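Local atomic coordinates of GH127 beta-L-arabinofuranoside (Geobacillus stearothermophilus, PDB entry 4QK0), a protein that acts as a GH127 beta-L-arabinofuranosidase, probably hydrolysing terminal beta-L-arabinofuranosyl residues from arabinose-containing sugars. Residues L325-E333 and R394-P402; P531-A539 and L575-A583. All coordinates share one frame; numbering follows the deposited sequence.

Interaction 1 of 2, residues L325-E333 and R394-P402; sequences LPNDTAYAE and RHDKRHVKP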
loop_
_atom_site.group_PDB
_atom_site.type_symbol
_atom_site.label_atom_id
_atom_site.label_comp_id
_atom_site.label_asym_id
_atom_site.label_seq_id
_atom_site.Cartn_x
_atom_site.Cartn_y
_atom_site.Cartn_z
ATOM N N LEU A 325 10.597 -3.859 3.196
ATOM C CA LEU A 325 10.104 -5.232 3.075
ATOM C C LEU A 325 8.773 -5.439 3.789
ATOM O O LEU A 325 8.677 -6.189 4.773
ATOM C CB LEU A 325 11.147 -6.158 3.692
ATOM C CG LEU A 325 12.437 -6.204 2.875
ATOM C CD1 LEU A 325 13.522 -6.847 3.699
ATOM C CD2 LEU A 325 12.264 -6.953 1.555
ATOM N N PRO A 326 7.741 -4.753 3.307
ATOM C CA PRO A 326 6.411 -4.791 3.925
ATOM C C PRO A 326 5.805 -6.157 3.688
ATOM O O PRO A 326 5.964 -6.724 2.617
ATOM C CB PRO A 326 5.643 -3.710 3.201
ATOM C CG PRO A 326 6.299 -3.665 1.833
ATOM C CD PRO A 326 7.774 -3.862 2.155
ATOM N N ASN A 327 5.108 -6.669 4.693
ATOM C CA ASN A 327 4.597 -8.026 4.652
ATOM C C ASN A 327 3.238 -8.190 3.949
ATOM O O ASN A 327 2.947 -9.254 3.369
ATOM C CB ASN A 327 4.553 -8.563 6.071
ATOM C CG ASN A 327 5.955 -8.707 6.668
ATOM O OD1 ASN A 327 6.815 -9.319 6.055
ATOM N ND2 ASN A 327 6.203 -8.136 7.856
ATOM N N ASP A 328 2.434 -7.149 4.014
ATOM C CA ASP A 328 1.029 -7.200 3.599
ATOM C C ASP A 328 0.921 -6.759 2.177
ATOM O O ASP A 328 0.032 -7.231 1.451
ATOM C CB ASP A 328 0.119 -6.357 4.531
ATOM C CG ASP A 328 0.608 -4.905 4.706
ATOM O OD1 ASP A 328 1.757 -4.568 4.360
ATOM O OD2 ASP A 328 -0.173 -4.087 5.247
ATOM N N THR A 329 1.839 -5.913 1.722
ATOM C CA THR A 329 1.870 -5.460 0.360
ATOM C C THR A 329 3.027 -6.073 -0.502
ATOM O O THR A 329 3.216 -5.681 -1.663
ATOM C CB THR A 329 2.020 -3.955 0.320
ATOM O OG1 THR A 329 3.144 -3.568 1.125
ATOM C CG2 THR A 329 0.779 -3.301 0.844
ATOM N N ALA A 330 3.735 -7.048 0.042
ATOM C CA ALA A 330 4.795 -7.779 -0.664
ATOM C C ALA A 330 4.342 -8.236 -2.007
ATOM O O ALA A 330 3.157 -8.550 -2.189
ATOM C CB ALA A 330 5.181 -8.971 0.140
ATOM N N TYR A 331 5.264 -8.351 -2.960
ATOM C CA TYR A 331 4.922 -9.037 -4.197
ATOM C C TYR A 331 5.494 -10.452 -4.161
ATOM O O TYR A 331 4.742 -11.436 -4.227
ATOM C CB TYR A 331 5.373 -8.247 -5.377
ATOM C CG TYR A 331 4.569 -8.567 -6.602
ATOM C CD1 TYR A 331 3.283 -8.067 -6.786
ATOM C CD2 TYR A 331 5.097 -9.352 -7.600
ATOM C CE1 TYR A 331 2.548 -8.371 -7.936
ATOM C CE2 TYR A 331 4.389 -9.643 -8.741
ATOM C CZ TYR A 331 3.112 -9.169 -8.904
ATOM O OH TYR A 331 2.439 -9.445 -10.089
ATOM N N ALA A 332 6.811 -10.590 -4.041
ATOM C CA ALA A 332 7.440 -11.921 -3.800
ATOM C C ALA A 332 6.895 -13.004 -4.746
ATOM O O ALA A 332 6.423 -14.048 -4.334
ATOM C CB ALA A 332 7.282 -12.332 -2.379
ATOM N N GLU A 333 6.908 -12.665 -6.013
ATOM C CA GLU A 333 6.413 -13.520 -7.096
ATOM C C GLU A 333 7.115 -14.881 -7.069
ATOM O O GLU A 333 8.327 -14.979 -6.801
ATOM C CB GLU A 333 6.715 -12.822 -8.395
ATOM C CG GLU A 333 6.143 -13.400 -9.629
ATOM C CD GLU A 333 6.523 -12.609 -10.895
ATOM O OE1 GLU A 333 6.324 -13.220 -11.934
ATOM O OE2 GLU A 333 6.953 -11.422 -10.906
ATOM N N ARG A 394 -8.528 -3.703 -0.824
ATOM C CA ARG A 394 -7.829 -2.437 -1.087
ATOM C C ARG A 394 -7.109 -2.464 -2.410
ATOM O O ARG A 394 -6.472 -3.456 -2.767
ATOM C CB ARG A 394 -6.807 -2.144 0.020
ATOM C CG ARG A 394 -7.324 -1.851 1.425
ATOM C CD ARG A 394 -6.154 -1.680 2.434
ATOM N NE ARG A 394 -5.305 -0.591 1.968
ATOM C CZ ARG A 394 -5.525 0.695 2.197
ATOM N NH1 ARG A 394 -6.508 1.074 2.998
ATOM N NH2 ARG A 394 -4.739 1.617 1.665
ATOM N N HIS A 395 -7.148 -1.367 -3.114
ATOM C CA HIS A 395 -6.415 -1.236 -4.357
ATOM C C HIS A 395 -4.900 -1.564 -4.173
ATOM O O HIS A 395 -4.290 -2.237 -5.020
ATOM C CB HIS A 395 -6.560 0.180 -4.837
ATOM C CG HIS A 395 -6.089 0.432 -6.232
ATOM N ND1 HIS A 395 -6.757 -0.034 -7.346
ATOM C CD2 HIS A 395 -5.060 1.171 -6.696
ATOM C CE1 HIS A 395 -6.146 0.396 -8.439
ATOM N NE2 HIS A 395 -5.109 1.125 -8.078
ATOM N N ASP A 396 -4.310 -1.130 -3.067
ATOM C CA ASP A 396 -2.909 -1.398 -2.843
ATOM C C ASP A 396 -2.638 -2.810 -2.385
ATOM O O ASP A 396 -1.479 -3.158 -2.130
ATOM C CB ASP A 396 -2.248 -0.333 -1.938
ATOM C CG ASP A 396 -2.777 -0.317 -0.493
ATOM O OD1 ASP A 396 -3.476 -1.261 -0.121
ATOM O OD2 ASP A 396 -2.458 0.670 0.265
ATOM N N LYS A 397 -3.669 -3.650 -2.298
ATOM C CA LYS A 397 -3.497 -5.075 -1.972
ATOM C C LYS A 397 -4.193 -6.025 -2.917
ATOM O O LYS A 397 -4.237 -7.203 -2.663
ATOM C CB LYS A 397 -3.936 -5.381 -0.576
ATOM C CG LYS A 397 -3.087 -4.649 0.430
ATOM C CD LYS A 397 -3.423 -5.007 1.845
ATOM C CE LYS A 397 -2.751 -4.009 2.778
ATOM N NZ LYS A 397 -3.011 -4.356 4.192
ATOM N N ARG A 398 -4.670 -5.525 -4.043
ATOM C CA ARG A 398 -5.500 -6.313 -4.915
ATOM C C ARG A 398 -4.662 -7.357 -5.630
ATOM O O ARG A 398 -5.202 -8.328 -6.112
ATOM C CB ARG A 398 -6.206 -5.424 -5.950
ATOM C CG ARG A 398 -5.300 -4.878 -7.072
ATOM C CD ARG A 398 -6.041 -3.827 -7.881
ATOM N NE ARG A 398 -5.278 -3.286 -8.998
ATOM C CZ ARG A 398 -4.288 -2.387 -8.908
ATOM N NH1 ARG A 398 -3.898 -1.869 -7.731
ATOM N NH2 ARG A 398 -3.664 -1.998 -10.013
ATOM N N HIS A 399 -3.348 -7.169 -5.708
ATOM C CA HIS A 399 -2.411 -8.230 -6.232
ATOM C C HIS A 399 -2.306 -9.401 -5.282
ATOM O O HIS A 399 -1.842 -10.459 -5.641
ATOM C CB HIS A 399 -1.011 -7.641 -6.439
ATOM C CG HIS A 399 -0.369 -7.197 -5.172
ATOM N ND1 HIS A 399 -0.687 -6.005 -4.547
ATOM C CD2 HIS A 399 0.596 -7.763 -4.423
ATOM C CE1 HIS A 399 0.075 -5.851 -3.486
ATOM N NE2 HIS A 399 0.862 -6.906 -3.378
ATOM N N VAL A 400 -2.669 -9.203 -4.036
ATOM C CA VAL A 400 -2.591 -10.301 -3.088
ATOM C C VAL A 400 -3.887 -11.137 -3.143
ATOM O O VAL A 400 -4.963 -10.660 -2.737
ATOM C CB VAL A 400 -2.379 -9.788 -1.675
ATOM C CG1 VAL A 400 -2.385 -10.948 -0.696
ATOM C CG2 VAL A 400 -1.058 -9.037 -1.572
ATOM N N LYS A 401 -3.797 -12.368 -3.644
ATOM C CA LYS A 401 -4.951 -13.278 -3.647
ATOM C C LYS A 401 -4.932 -14.089 -2.388
ATOM O O LYS A 401 -3.922 -14.634 -2.024
ATOM C CB LYS A 401 -4.930 -14.223 -4.829
ATOM C CG LYS A 401 -4.898 -13.561 -6.159
ATOM C CD LYS A 401 -6.117 -12.718 -6.371
ATOM C CE LYS A 401 -5.936 -11.822 -7.576
ATOM N NZ LYS A 401 -7.278 -11.292 -7.951
ATOM N N PRO A 402 -6.059 -14.134 -1.690
ATOM C CA PRO A 402 -6.085 -14.844 -0.410
ATOM C C PRO A 402 -6.158 -16.352 -0.528
ATOM O O PRO A 402 -5.931 -17.042 0.442
ATOM C CB PRO A 402 -7.357 -14.300 0.283
ATOM C CG PRO A 402 -8.211 -13.813 -0.824
ATOM C CD PRO A 402 -7.282 -13.315 -1.904
#
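T329 and K397 lie opposite each other with CA atoms 5.9 Å apart, and from there two irregular loops draw apart slightly, to 7.7 Å between the CA atoms of Y331 and H399, the second loop being bent by a type I turn from K397 to V400. The turn directs H399 at 325-333. With CG lodged between its backbone N and carbonyl carbon (chi1 64°), the imidazole turns its NE2 edge to two successive carbonyls. NE2 donates to A330 O over 3.1 Å, with the oxygen almost in the ring plane but NE2 itself well above the carbonyl plane. A weak second bond runs from NE2 to T329 O at 3.2 Å. Even the stronger one is bent (137° at the hydrogen), as expected when one N-H is divided between two acceptors. Beside it, Y331 brings CD1 to 3.6 Å from H399 CD2; the planes differ by 28°, yet the rings are slid so far apart that they scarcely overlap. The phenol OH of Y331 bonds to E317. V400 CG2 covers part of one imidazole face and also sits 3.7 Å from D328 O. On the far flank K397, extended beyond CG, runs past the methyl of T329 and places NZ 3.0 Å from D328 OD2, a salt bridge that meets the carboxylate from above its plane. The same T329 CG2 rests against D396 O. D396 is gripped side-on by R394 through NE and NH2, while R394 NH1 reaches D324 of the second subunit. The two loops are thus joined by side chains, with no backbone hydrogen bond between them: one imidazole N-H serves two adjacent carbonyls of a largely buried segment, and a single ion pair fastens its partly exposed side.

Interaction 2 of 2, residues P531-A539 and L575-A583; sequences PMPVERIKA and LPRDAKLEA
R536 drives its guanidinium into the turn formed by P576 to A579, where NH2 alone makes two hydrogen bonds: to A579 O at 2.9 Å, nearly straight (167°) and close to the guanidinium plane, and to P576 O, also at 2.9 Å, more bent but in the carbonyl plane. P576 O additionally accepts the A579 N bond within this type I turn. A water extends the grip, donating to A579 O, accepting from L581 N and receiving a weak bond from R536 NH1. A third carbonyl meets the group differently: R577 O stands over the centre of one guanidinium face, 3.2 Å from R536 CZ, too poorly angled for a hydrogen bond, though probably favoured by the positive charge. L581 CD2 covers the opposite face and comes within 3.3 Å of R536 NH1. The side chain, extended from CG to NE, reaches across from its strand to do this. Cut back to an alanine, this position would probably leave the carbonyls of P576 and A579 without their side-chain donor, and the loop freer to shift. Outward from the arginine, V534 crosses L581 at about a right angle, its CG1 3.7 Å from L581 CD2. V534 CG2 meets A583 CB at 4.2 Å, and I596 of the adjoining strand 593-603 also touches V534. The contact lets an arginine of one strand clasp the carbonyl-lined turn that interrupts another, 574-586, within the beta-rich C-terminal domain, and the strand that carries it continues the sheet into the second subunit through K538 and A539.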
loop_
_atom_site.group_PDB
_atom_site.type_symbol
_atom_site.label_atom_id
_atom_site.label_comp_id
_atom_site.label_asym_id
_atom_site.label_seq_id
_atom_site.Cartn_x
_atom_site.Cartn_y
_atom_site.Cartn_z
ATOM N N PRO A 531 21.649 -29.776 15.001
ATOM C CA PRO A 531 20.528 -29.441 15.902
ATOM C C PRO A 531 19.481 -28.472 15.297
ATOM O O PRO A 531 19.855 -27.484 14.652
ATOM C CB PRO A 531 21.212 -28.800 17.106
ATOM C CG PRO A 531 22.679 -29.046 16.960
ATOM C CD PRO A 531 22.946 -29.292 15.504
HETATM N N MSE A 532 18.194 -28.805 15.454
HETATM C CA MSE A 532 17.055 -27.996 14.946
HETATM C C MSE A 532 16.170 -27.500 16.105
HETATM O O MSE A 532 15.022 -27.913 16.226
HETATM C CB MSE A 532 16.171 -28.828 13.981
HETATM C CG MSE A 532 16.827 -29.043 12.657
HETATM SE SE MSE A 532 15.502 -29.710 11.427
HETATM C CE MSE A 532 16.624 -29.797 9.845
ATOM N N PRO A 533 16.692 -26.614 16.959
ATOM C CA PRO A 533 15.821 -25.965 17.915
ATOM C C PRO A 533 14.858 -24.990 17.260
ATOM O O PRO A 533 15.084 -24.559 16.110
ATOM C CB PRO A 533 16.796 -25.136 18.762
ATOM C CG PRO A 533 17.915 -24.808 17.843
ATOM C CD PRO A 533 18.054 -26.053 16.981
ATOM N N VAL A 534 13.775 -24.638 17.949
ATOM C CA VAL A 534 12.871 -23.586 17.424
ATOM C C VAL A 534 13.579 -22.267 17.632
ATOM O O VAL A 534 13.929 -21.976 18.718
ATOM C CB VAL A 534 11.514 -23.537 18.145
ATOM C CG1 VAL A 534 10.671 -22.333 17.668
ATOM C CG2 VAL A 534 10.740 -24.812 17.871
ATOM N N GLU A 535 13.761 -21.488 16.593
ATOM C CA GLU A 535 14.393 -20.229 16.731
ATOM C C GLU A 535 13.397 -19.060 16.530
ATOM O O GLU A 535 12.517 -19.116 15.692
ATOM C CB GLU A 535 15.468 -20.067 15.660
ATOM C CG GLU A 535 16.588 -21.090 15.672
ATOM C CD GLU A 535 17.703 -20.817 16.696
ATOM O OE1 GLU A 535 17.507 -20.020 17.665
ATOM O OE2 GLU A 535 18.774 -21.474 16.548
ATOM N N ARG A 536 13.618 -17.992 17.286
ATOM C CA ARG A 536 12.923 -16.723 17.135
ATOM C C ARG A 536 13.798 -15.837 16.261
ATOM O O ARG A 536 14.869 -15.427 16.690
ATOM C CB ARG A 536 12.753 -16.053 18.506
ATOM C CG ARG A 536 11.604 -16.587 19.371
ATOM C CD ARG A 536 11.569 -15.791 20.696
ATOM N NE ARG A 536 10.403 -16.012 21.532
ATOM C CZ ARG A 536 10.188 -17.117 22.255
ATOM N NH1 ARG A 536 11.071 -18.132 22.266
ATOM N NH2 ARG A 536 9.078 -17.226 22.972
ATOM N N ILE A 537 13.376 -15.551 15.046
ATOM C CA ILE A 537 14.197 -14.764 14.157
ATOM C C ILE A 537 13.811 -13.278 14.239
ATOM O O ILE A 537 12.615 -12.935 14.167
ATOM C CB ILE A 537 14.024 -15.266 12.719
ATOM C CG1 ILE A 537 14.326 -16.792 12.623
ATOM C CG2 ILE A 537 14.924 -14.495 11.779
ATOM C CD1 ILE A 537 15.719 -17.194 13.084
ATOM N N LYS A 538 14.813 -12.416 14.338
ATOM C CA LYS A 538 14.642 -10.989 14.298
ATOM C C LYS A 538 15.207 -10.370 13.035
ATOM O O LYS A 538 16.240 -10.804 12.539
ATOM C CB LYS A 538 15.352 -10.351 15.480
ATOM C CG LYS A 538 14.794 -10.749 16.828
ATOM C CD LYS A 538 13.385 -10.235 17.131
ATOM C CE LYS A 538 13.287 -8.701 16.983
ATOM N NZ LYS A 538 11.951 -8.117 17.228
ATOM N N ALA A 539 14.519 -9.369 12.502
ATOM C CA ALA A 539 15.017 -8.666 11.341
ATOM C C ALA A 539 15.842 -7.475 11.754
ATOM O O ALA A 539 15.654 -6.904 12.832
ATOM C CB ALA A 539 13.922 -8.209 10.452
ATOM N N LEU A 575 3.664 -12.700 21.185
ATOM C CA LEU A 575 4.462 -13.813 21.619
ATOM C C LEU A 575 5.401 -13.287 22.637
ATOM O O LEU A 575 6.292 -12.527 22.302
ATOM C CB LEU A 575 5.195 -14.424 20.408
ATOM C CG LEU A 575 6.032 -15.657 20.730
ATOM C CD1 LEU A 575 5.162 -16.806 21.243
ATOM C CD2 LEU A 575 6.794 -16.172 19.511
ATOM N N PRO A 576 5.240 -13.668 23.899
ATOM C CA PRO A 576 6.255 -13.248 24.880
ATOM C C PRO A 576 7.605 -13.900 24.641
ATOM O O PRO A 576 7.674 -15.029 24.144
ATOM C CB PRO A 576 5.720 -13.759 26.212
ATOM C CG PRO A 576 4.370 -14.266 25.943
ATOM C CD PRO A 576 4.251 -14.569 24.489
ATOM N N ARG A 577 8.676 -13.167 24.942
ATOM C CA ARG A 577 10.086 -13.649 24.752
ATOM C C ARG A 577 10.359 -14.970 25.472
ATOM O O ARG A 577 11.114 -15.792 24.984
ATOM C CB ARG A 577 11.165 -12.582 25.186
ATOM C CG ARG A 577 11.244 -12.242 26.685
ATOM C CD ARG A 577 9.977 -11.518 27.147
ATOM N NE ARG A 577 8.945 -12.310 27.850
ATOM C CZ ARG A 577 7.722 -11.825 28.115
ATOM N NH1 ARG A 577 7.376 -10.591 27.721
ATOM N NH2 ARG A 577 6.842 -12.554 28.777
ATOM N N ASP A 578 9.734 -15.152 26.620
ATOM C CA ASP A 578 10.022 -16.287 27.468
ATOM C C ASP A 578 9.180 -17.490 27.195
ATOM O O ASP A 578 9.396 -18.506 27.832
ATOM C CB ASP A 578 9.755 -15.928 28.931
ATOM C CG ASP A 578 8.259 -15.602 29.206
ATOM O OD1 ASP A 578 7.345 -16.238 28.610
ATOM O OD2 ASP A 578 7.996 -14.698 30.027
ATOM N N ALA A 579 8.151 -17.344 26.363
ATOM C CA ALA A 579 7.217 -18.425 26.136
ATOM C C ALA A 579 7.971 -19.617 25.608
ATOM O O ALA A 579 8.900 -19.476 24.817
ATOM C CB ALA A 579 6.142 -18.034 25.146
ATOM N N LYS A 580 7.602 -20.788 26.110
ATOM C CA LYS A 580 8.344 -21.998 25.850
ATOM C C LYS A 580 7.737 -22.698 24.664
ATOM O O LYS A 580 6.589 -23.119 24.684
ATOM C CB LYS A 580 8.420 -22.846 27.119
ATOM C CG LYS A 580 9.038 -22.067 28.285
ATOM C CD LYS A 580 10.520 -21.734 28.129
ATOM C CE LYS A 580 11.355 -22.676 28.970
ATOM N NZ LYS A 580 11.266 -22.395 30.426
ATOM N N LEU A 581 8.525 -22.767 23.601
ATOM C CA LEU A 581 8.049 -23.296 22.347
ATOM C C LEU A 581 8.493 -24.745 22.200
ATOM O O LEU A 581 9.547 -25.120 22.687
ATOM C CB LEU A 581 8.574 -22.465 21.185
ATOM C CG LEU A 581 8.152 -21.061 20.809
ATOM C CD1 LEU A 581 7.375 -20.406 21.913
ATOM C CD2 LEU A 581 9.324 -20.195 20.357
ATOM N N GLU A 582 7.670 -25.550 21.539
ATOM C CA GLU A 582 7.910 -26.977 21.359
ATOM C C GLU A 582 7.555 -27.327 19.925
ATOM O O GLU A 582 6.727 -26.680 19.327
ATOM C CB GLU A 582 7.033 -27.831 22.285
ATOM C CG GLU A 582 7.123 -27.538 23.786
ATOM C CD GLU A 582 8.271 -28.258 24.494
ATOM O OE1 GLU A 582 8.308 -28.274 25.749
ATOM O OE2 GLU A 582 9.145 -28.814 23.808
ATOM N N ALA A 583 8.192 -28.361 19.386
ATOM C CA ALA A 583 7.921 -28.834 18.044
ATOM C C ALA A 583 7.633 -30.289 18.085
ATOM O O ALA A 583 8.236 -30.995 18.849
ATOM C CB ALA A 583 9.115 -28.583 17.142
HETATM O O HOH W 1 10.743 -21.095 23.976
#

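How the interactions relate
From the N terminus, interaction 1 closes first, bringing 325-333, just before helix 334-350, back against 394-402 after a partly helical excursion within the catalytic domain. Interaction 2 follows in series, neither enclosing nor crossing it, and closes a shorter, strand-rich loop within the C-terminal domain. Their centres are 27 Å apart and their nearest atoms about 7 Å, so they do not touch. The parts of the fold they serve are nevertheless linked: D328 packs on strand 386-387, which pairs with strand 641-647, itself the parallel neighbour of strand 574-586. Both regions also meet the second subunit, 394-402 chiefly through R394 and H395, 531-539 through its strand.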